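Local coordinates for N-acetyltransferase (Staphylococcus aureus subsp. aureus, PDB 4LUA), which probably transfers an acetyl group from acetyl-CoA to an amino group of its substrate, at residues Ser84-Asn89 with Val131-Leu136; Phe143-Ile148 with Tyr154-Trp159. All blocks are in the same frame, centred on the assembly; numbering follows the deposited sequence. Where two conformers were deposited one is given.

Interaction 1: Ser84-Asn89 with Val131-Leu136; sequences SLIKYN and VFYSAL
I86 and N89 of strand 83-91 meet the phenol end of Y133 on helix 127-135. This pair of elements belongs to the GNAT fold. By their order in the chain they probably match its fourth strand and the helix after its fifth strand, which lies beside acetyl-CoA in relatives. Y133 sits where that helix often carries a tyrosine serving as general acid; whether it does so here is not established. The backbones stay well apart, with I86 CA and Y133 CA 11.4 Å from each other, so the long tyrosine side chain bridges the gap.

I86 is the first residue of 84-89 to touch the helix. Its backbone is hydrogen-bonded to L119 of strand 117-123. The side chain approaches Y133 from the opposite direction. With chi1 at -63°, CG2 lies anti to the backbone N, and this methyl comes within 3.6 Å of Y133 OH. The other branch ends in CD1, which sits at the ring edge near its plane, 4.2 Å from Y133 CE1.

Y88 has left-handed backbone angles (phi 53°, psi 52°), consistent with the bulge that interrupts this strand in GNAT proteins. Past it, N89 again directs its side chain toward the helix. Its amide has partners at both ends: ND2 donates to T69 O, and OD1 accepts from N99 ND2 as well as from water 1.

N89 OD1 and Y133 OH are 4.4 Å apart, and the water joins them, donating to N89 OD1 at 2.6 Å. Y133 OH also has a weak hydrogen bond to T120 OG1. F138 meets the tyrosine ring edge-to-face, and F132 CE1 lies 4.1 Å above the plane of the Y133 ring, over its centre. Water 1 lies in the plane of that ring, at its edge, 2.6 Å from Y133 OH.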
loop_
_atom_site.group_PDB
_atom_site.type_symbol
_atom_site.label_atom_id
_atom_site.label_comp_id
_atom_site.label_asym_id
_atom_site.label_seq_id
_atom_site.Cartn_x
_atom_site.Cartn_y
_atom_site.Cartn_z
ATOM N N SER A 84 -9.800 2.019 7.697
ATOM C CA SER A 84 -8.890 2.396 6.637
ATOM C C SER A 84 -7.802 1.351 6.369
ATOM O O SER A 84 -7.222 0.897 7.278
ATOM C CB SER A 84 -8.268 3.730 6.951
ATOM O OG SER A 84 -9.158 4.747 6.582
ATOM N N LEU A 85 -7.589 1.025 5.104
ATOM C CA LEU A 85 -6.650 -0.047 4.703
ATOM C C LEU A 85 -5.598 0.511 3.828
ATOM O O LEU A 85 -5.885 1.285 2.942
ATOM C CB LEU A 85 -7.373 -1.125 3.855
ATOM C CG LEU A 85 -8.054 -2.279 4.592
ATOM C CD1 LEU A 85 -8.964 -1.823 5.696
ATOM C CD2 LEU A 85 -8.815 -3.116 3.554
ATOM N N ILE A 86 -4.367 0.050 4.030
ATOM C CA ILE A 86 -3.310 0.406 3.068
ATOM C C ILE A 86 -3.330 -0.656 1.987
ATOM O O ILE A 86 -3.391 -1.860 2.289
ATOM C CB ILE A 86 -1.939 0.423 3.793
ATOM C CG1 ILE A 86 -1.931 1.505 4.860
ATOM C CG2 ILE A 86 -0.792 0.606 2.716
ATOM C CD1 ILE A 86 -0.718 1.386 5.819
ATOM N N LYS A 87 -3.336 -0.192 0.736
ATOM C CA LYS A 87 -3.468 -1.053 -0.447
ATOM C C LYS A 87 -2.558 -0.548 -1.550
ATOM O O LYS A 87 -2.082 0.610 -1.533
ATOM C CB LYS A 87 -4.959 -1.013 -0.972
ATOM C CG LYS A 87 -5.834 -1.791 -0.008
ATOM C CD LYS A 87 -7.239 -1.948 -0.524
ATOM C CE LYS A 87 -7.486 -3.326 -1.099
ATOM N NZ LYS A 87 -8.732 -3.323 -1.926
ATOM N N TYR A 88 -2.389 -1.393 -2.567
ATOM C CA TYR A 88 -1.744 -0.970 -3.836
ATOM C C TYR A 88 -0.390 -0.320 -3.574
ATOM O O TYR A 88 -0.087 0.766 -4.092
ATOM C CB TYR A 88 -2.663 -0.023 -4.629
ATOM C CG TYR A 88 -4.052 -0.625 -4.795
ATOM C CD1 TYR A 88 -4.220 -1.910 -5.289
ATOM C CD2 TYR A 88 -5.173 0.094 -4.411
ATOM C CE1 TYR A 88 -5.506 -2.462 -5.419
ATOM C CE2 TYR A 88 -6.444 -0.453 -4.530
ATOM C CZ TYR A 88 -6.583 -1.730 -5.016
ATOM O OH TYR A 88 -7.859 -2.277 -5.149
ATOM N N ASN A 89 0.445 -1.019 -2.821
ATOM C CA ASN A 89 1.773 -0.480 -2.438
ATOM C C ASN A 89 2.790 -1.096 -3.372
ATOM O O ASN A 89 3.136 -2.290 -3.253
ATOM C CB ASN A 89 2.003 -0.871 -0.978
ATOM C CG ASN A 89 3.341 -0.352 -0.363
ATOM O OD1 ASN A 89 3.827 -0.949 0.598
ATOM N ND2 ASN A 89 3.960 0.693 -0.942
ATOM N N VAL A 131 8.017 -8.023 8.927
ATOM C CA VAL A 131 9.019 -7.380 9.771
ATOM C C VAL A 131 9.136 -5.870 9.517
ATOM O O VAL A 131 9.293 -5.078 10.455
ATOM C CB VAL A 131 10.390 -8.089 9.586
ATOM C CG1 VAL A 131 11.536 -7.241 10.175
ATOM C CG2 VAL A 131 10.307 -9.454 10.266
ATOM N N PHE A 132 9.009 -5.485 8.236
ATOM C CA PHE A 132 9.032 -4.075 7.876
ATOM C C PHE A 132 7.884 -3.339 8.621
ATOM O O PHE A 132 8.101 -2.279 9.233
ATOM C CB PHE A 132 8.880 -3.986 6.349
ATOM C CG PHE A 132 8.481 -2.635 5.855
ATOM C CD1 PHE A 132 7.101 -2.290 5.728
ATOM C CD2 PHE A 132 9.458 -1.715 5.464
ATOM C CE1 PHE A 132 6.762 -0.982 5.250
ATOM C CE2 PHE A 132 9.082 -0.460 4.932
ATOM C CZ PHE A 132 7.756 -0.100 4.880
ATOM N N TYR A 133 6.685 -3.919 8.578
ATOM C CA TYR A 133 5.565 -3.237 9.230
ATOM C C TYR A 133 5.642 -3.267 10.720
ATOM O O TYR A 133 5.266 -2.295 11.405
ATOM C CB TYR A 133 4.232 -3.886 8.794
ATOM C CG TYR A 133 3.636 -3.168 7.601
ATOM C CD1 TYR A 133 2.953 -1.983 7.818
ATOM C CD2 TYR A 133 3.685 -3.698 6.306
ATOM C CE1 TYR A 133 2.357 -1.289 6.774
ATOM C CE2 TYR A 133 3.078 -3.001 5.255
ATOM C CZ TYR A 133 2.410 -1.825 5.546
ATOM O OH TYR A 133 1.760 -1.166 4.521
ATOM N N SER A 134 6.165 -4.361 11.293
ATOM C CA SER A 134 6.345 -4.423 12.749
ATOM C C SER A 134 7.319 -3.329 13.204
ATOM O O SER A 134 7.138 -2.704 14.264
ATOM C CB SER A 134 6.896 -5.814 13.155
ATOM O OG SER A 134 7.139 -5.849 14.547
ATOM N N ALA A 135 8.344 -3.081 12.384
ATOM C CA ALA A 135 9.328 -2.089 12.772
ATOM C C ALA A 135 8.721 -0.675 12.790
ATOM O O ALA A 135 9.241 0.233 13.464
ATOM C CB ALA A 135 10.528 -2.139 11.789
ATOM N N LEU A 136 7.661 -0.482 12.008
ATOM C CA LEU A 136 6.954 0.820 12.001
ATOM C C LEU A 136 5.870 0.906 13.054
ATOM O O LEU A 136 5.192 1.944 13.153
ATOM C CB LEU A 136 6.285 1.001 10.618
ATOM C CG LEU A 136 7.360 1.179 9.536
ATOM C CD1 LEU A 136 6.666 1.069 8.166
ATOM C CD2 LEU A 136 8.082 2.506 9.654
HETATM O O HOH W 1 2.017 -2.076 2.129
#

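Interaction 2: Phe143-Ile148 with Tyr154-Trp159; sequences FEKNAI and YFDEHW
Two successive residues, A147 and I148, share one partner, F155, in a classic beta bulge. F155 O accepts from both: I148 N at 3.2 Å, and A147 N in a weak, bent bond with an N-H...O angle of 125°. The register shifts by two residues between E144 and I148, and the chain turns a corner at K145 and N146. D156 holds this corner, since its OD1 accepts N146 N at 2.9 Å. The amide arrives on the anti side of the carboxylate, slightly out of its plane. Waters 2 and 3 also approach D156 OD1, the former at 2.7 Å.

The contact lies in the hairpin of strands 139-150 and 153-163, part of the C-terminal half of the GNAT fold. Before the corner E144 and E157 form an antiparallel hydrogen-bonded pair, exchanging two backbone bonds.

The E144 side chain runs alongside W159. With CG anti to the backbone N (chi1 -172°) and the chain extended, OE1 takes the indole NE1 at 2.9 Å through its anti lone pair. Carboxylate and indole are nearly coplanar, 26° apart. On the other face of the sheet the F143 ring lies obliquely against H158, and its CZ reaches D156 CB at 3.5 Å. On the face of E144 and I148, the extended E157 side chain runs along the bulge, its OE1 3.3 Å from A147 CB and its CD against I148 CG2.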
loop_
_atom_site.group_PDB
_atom_site.type_symbol
_atom_site.label_atom_id
_atom_site.label_comp_id
_atom_site.label_asym_id
_atom_site.label_seq_id
_atom_site.Cartn_x
_atom_site.Cartn_y
_atom_site.Cartn_z
ATOM N N PHE A 143 -4.939 -13.793 11.371
ATOM C CA PHE A 143 -4.525 -14.619 10.219
ATOM C C PHE A 143 -5.802 -15.080 9.569
ATOM O O PHE A 143 -6.701 -15.695 10.217
ATOM C CB PHE A 143 -3.689 -15.826 10.689
ATOM C CG PHE A 143 -3.392 -16.848 9.596
ATOM C CD1 PHE A 143 -2.318 -16.644 8.721
ATOM C CD2 PHE A 143 -4.137 -18.001 9.487
ATOM C CE1 PHE A 143 -2.037 -17.614 7.705
ATOM C CE2 PHE A 143 -3.888 -18.958 8.475
ATOM C CZ PHE A 143 -2.818 -18.752 7.593
ATOM N N GLU A 144 -5.952 -14.756 8.285
ATOM C CA GLU A 144 -7.148 -15.116 7.552
ATOM C C GLU A 144 -6.795 -16.113 6.419
ATOM O O GLU A 144 -5.950 -15.821 5.580
ATOM C CB GLU A 144 -7.751 -13.866 6.963
ATOM C CG GLU A 144 -9.129 -14.191 6.339
ATOM C CD GLU A 144 -9.759 -12.996 5.618
ATOM O OE1 GLU A 144 -9.207 -11.874 5.626
ATOM O OE2 GLU A 144 -10.823 -13.191 4.987
ATOM N N LYS A 145 -7.443 -17.270 6.390
ATOM C CA LYS A 145 -7.219 -18.247 5.297
ATOM C C LYS A 145 -7.889 -17.755 4.001
ATOM O O LYS A 145 -8.974 -17.147 4.064
ATOM C CB LYS A 145 -7.781 -19.621 5.680
ATOM C CG LYS A 145 -6.915 -20.300 6.700
ATOM C CD LYS A 145 -6.413 -21.631 6.177
ATOM C CE LYS A 145 -7.550 -22.562 5.768
ATOM N NZ LYS A 145 -7.034 -23.857 5.211
ATOM N N ASN A 146 -7.251 -17.984 2.845
ATOM C CA ASN A 146 -7.867 -17.637 1.553
ATOM C C ASN A 146 -8.367 -16.179 1.560
ATOM O O ASN A 146 -9.499 -15.880 1.115
ATOM C CB ASN A 146 -9.005 -18.604 1.250
ATOM C CG ASN A 146 -8.534 -20.041 1.263
ATOM O OD1 ASN A 146 -7.483 -20.355 0.690
ATOM N ND2 ASN A 146 -9.274 -20.919 1.944
ATOM N N ALA A 147 -7.550 -15.286 2.103
ATOM C CA ALA A 147 -7.957 -13.906 2.323
ATOM C C ALA A 147 -7.928 -13.148 1.027
ATOM O O ALA A 147 -8.627 -12.135 0.889
ATOM C CB ALA A 147 -7.036 -13.249 3.335
ATOM N N ILE A 148 -7.094 -13.592 0.079
ATOM C CA ILE A 148 -7.043 -12.854 -1.176
ATOM C C ILE A 148 -6.931 -13.829 -2.335
ATOM O O ILE A 148 -6.307 -14.874 -2.192
ATOM C CB ILE A 148 -5.861 -11.848 -1.173
ATOM C CG1 ILE A 148 -5.850 -11.014 -2.432
ATOM C CG2 ILE A 148 -4.509 -12.564 -1.115
ATOM C CD1 ILE A 148 -4.870 -9.769 -2.318
ATOM N N TYR A 154 -5.332 -18.540 -4.567
ATOM C CA TYR A 154 -5.607 -17.975 -3.237
ATOM C C TYR A 154 -4.369 -17.894 -2.372
ATOM O O TYR A 154 -3.483 -18.792 -2.428
ATOM C CB TYR A 154 -6.591 -18.863 -2.464
ATOM C CG TYR A 154 -8.031 -18.753 -2.892
ATOM C CD1 TYR A 154 -8.612 -19.735 -3.698
ATOM C CD2 TYR A 154 -8.815 -17.677 -2.481
ATOM C CE1 TYR A 154 -9.920 -19.638 -4.094
ATOM C CE2 TYR A 154 -10.144 -17.582 -2.884
ATOM C CZ TYR A 154 -10.680 -18.558 -3.690
ATOM O OH TYR A 154 -11.997 -18.468 -4.093
ATOM N N PHE A 155 -4.356 -16.869 -1.513
ATOM C CA PHE A 155 -3.326 -16.757 -0.474
ATOM C C PHE A 155 -3.940 -16.501 0.878
ATOM O O PHE A 155 -4.942 -15.749 1.013
ATOM C CB PHE A 155 -2.336 -15.625 -0.785
ATOM C CG PHE A 155 -1.441 -15.918 -1.981
ATOM C CD1 PHE A 155 -1.882 -15.676 -3.261
ATOM C CD2 PHE A 155 -0.172 -16.438 -1.804
ATOM C CE1 PHE A 155 -1.059 -15.964 -4.375
ATOM C CE2 PHE A 155 0.648 -16.703 -2.894
ATOM C CZ PHE A 155 0.197 -16.455 -4.175
ATOM N N ASP A 156 -3.317 -17.113 1.893
ATOM C CA ASP A 156 -3.628 -16.730 3.278
ATOM C C ASP A 156 -2.888 -15.421 3.616
ATOM O O ASP A 156 -1.834 -15.123 3.060
ATOM C CB ASP A 156 -3.086 -17.801 4.229
ATOM C CG ASP A 156 -3.631 -19.166 3.972
ATOM O OD1 ASP A 156 -4.733 -19.295 3.368
ATOM O OD2 ASP A 156 -2.925 -20.154 4.361
ATOM N N GLU A 157 -3.463 -14.607 4.501
ATOM C CA GLU A 157 -2.824 -13.355 4.876
ATOM C C GLU A 157 -2.803 -13.136 6.364
ATOM O O GLU A 157 -3.773 -13.521 7.077
ATOM C CB GLU A 157 -3.555 -12.179 4.259
ATOM C CG GLU A 157 -3.409 -12.148 2.738
ATOM C CD GLU A 157 -3.952 -10.926 2.166
ATOM O OE1 GLU A 157 -5.188 -10.664 2.288
ATOM O OE2 GLU A 157 -3.144 -10.174 1.575
ATOM N N HIS A 158 -1.755 -12.462 6.817
ATOM C CA HIS A 158 -1.749 -11.857 8.160
ATOM C C HIS A 158 -2.385 -10.479 8.048
ATOM O O HIS A 158 -2.200 -9.746 7.058
ATOM C CB HIS A 158 -0.351 -11.708 8.756
ATOM C CG HIS A 158 0.252 -13.021 9.125
ATOM N ND1 HIS A 158 1.316 -13.564 8.427
ATOM C CD2 HIS A 158 -0.115 -13.941 10.046
ATOM C CE1 HIS A 158 1.606 -14.751 8.941
ATOM N NE2 HIS A 158 0.722 -15.033 9.890
ATOM N N TRP A 159 -3.141 -10.092 9.082
ATOM C CA TRP A 159 -3.647 -8.739 9.152
ATOM C C TRP A 159 -2.918 -8.064 10.306
ATOM O O TRP A 159 -2.761 -8.637 11.374
ATOM C CB TRP A 159 -5.156 -8.788 9.523
ATOM C CG TRP A 159 -5.981 -9.098 8.322
ATOM C CD1 TRP A 159 -6.469 -10.344 7.915
ATOM C CD2 TRP A 159 -6.392 -8.144 7.334
ATOM N NE1 TRP A 159 -7.182 -10.175 6.734
ATOM C CE2 TRP A 159 -7.138 -8.856 6.351
ATOM C CE3 TRP A 159 -6.203 -6.761 7.188
ATOM C CZ2 TRP A 159 -7.711 -8.201 5.231
ATOM C CZ3 TRP A 159 -6.778 -6.115 6.089
ATOM C CH2 TRP A 159 -7.515 -6.860 5.122
HETATM O O HOH W 2 -5.583 -21.793 3.088
HETATM O O HOH W 3 -4.762 -19.699 0.535
#

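Overall arrangement
Interaction 1 is buried, about 7 Å from the centre of the chain. Interaction 2 is at the surface, about 16 Å from that centre. The two contact centres are 15 Å apart. Strand 117-123 lies between them: it pairs with 83-91 through L119 and with 153-163 through I122. The contacts also touch directly, L85 CD2 lying 4.3 Å from W159 CH2. Helix 127-135 leads in the chain to strand 139-150. In GNAT proteins acetyl-CoA binds where the strands matching 83-91 and 117-123 splay apart, so interaction 1 is probably close to that site.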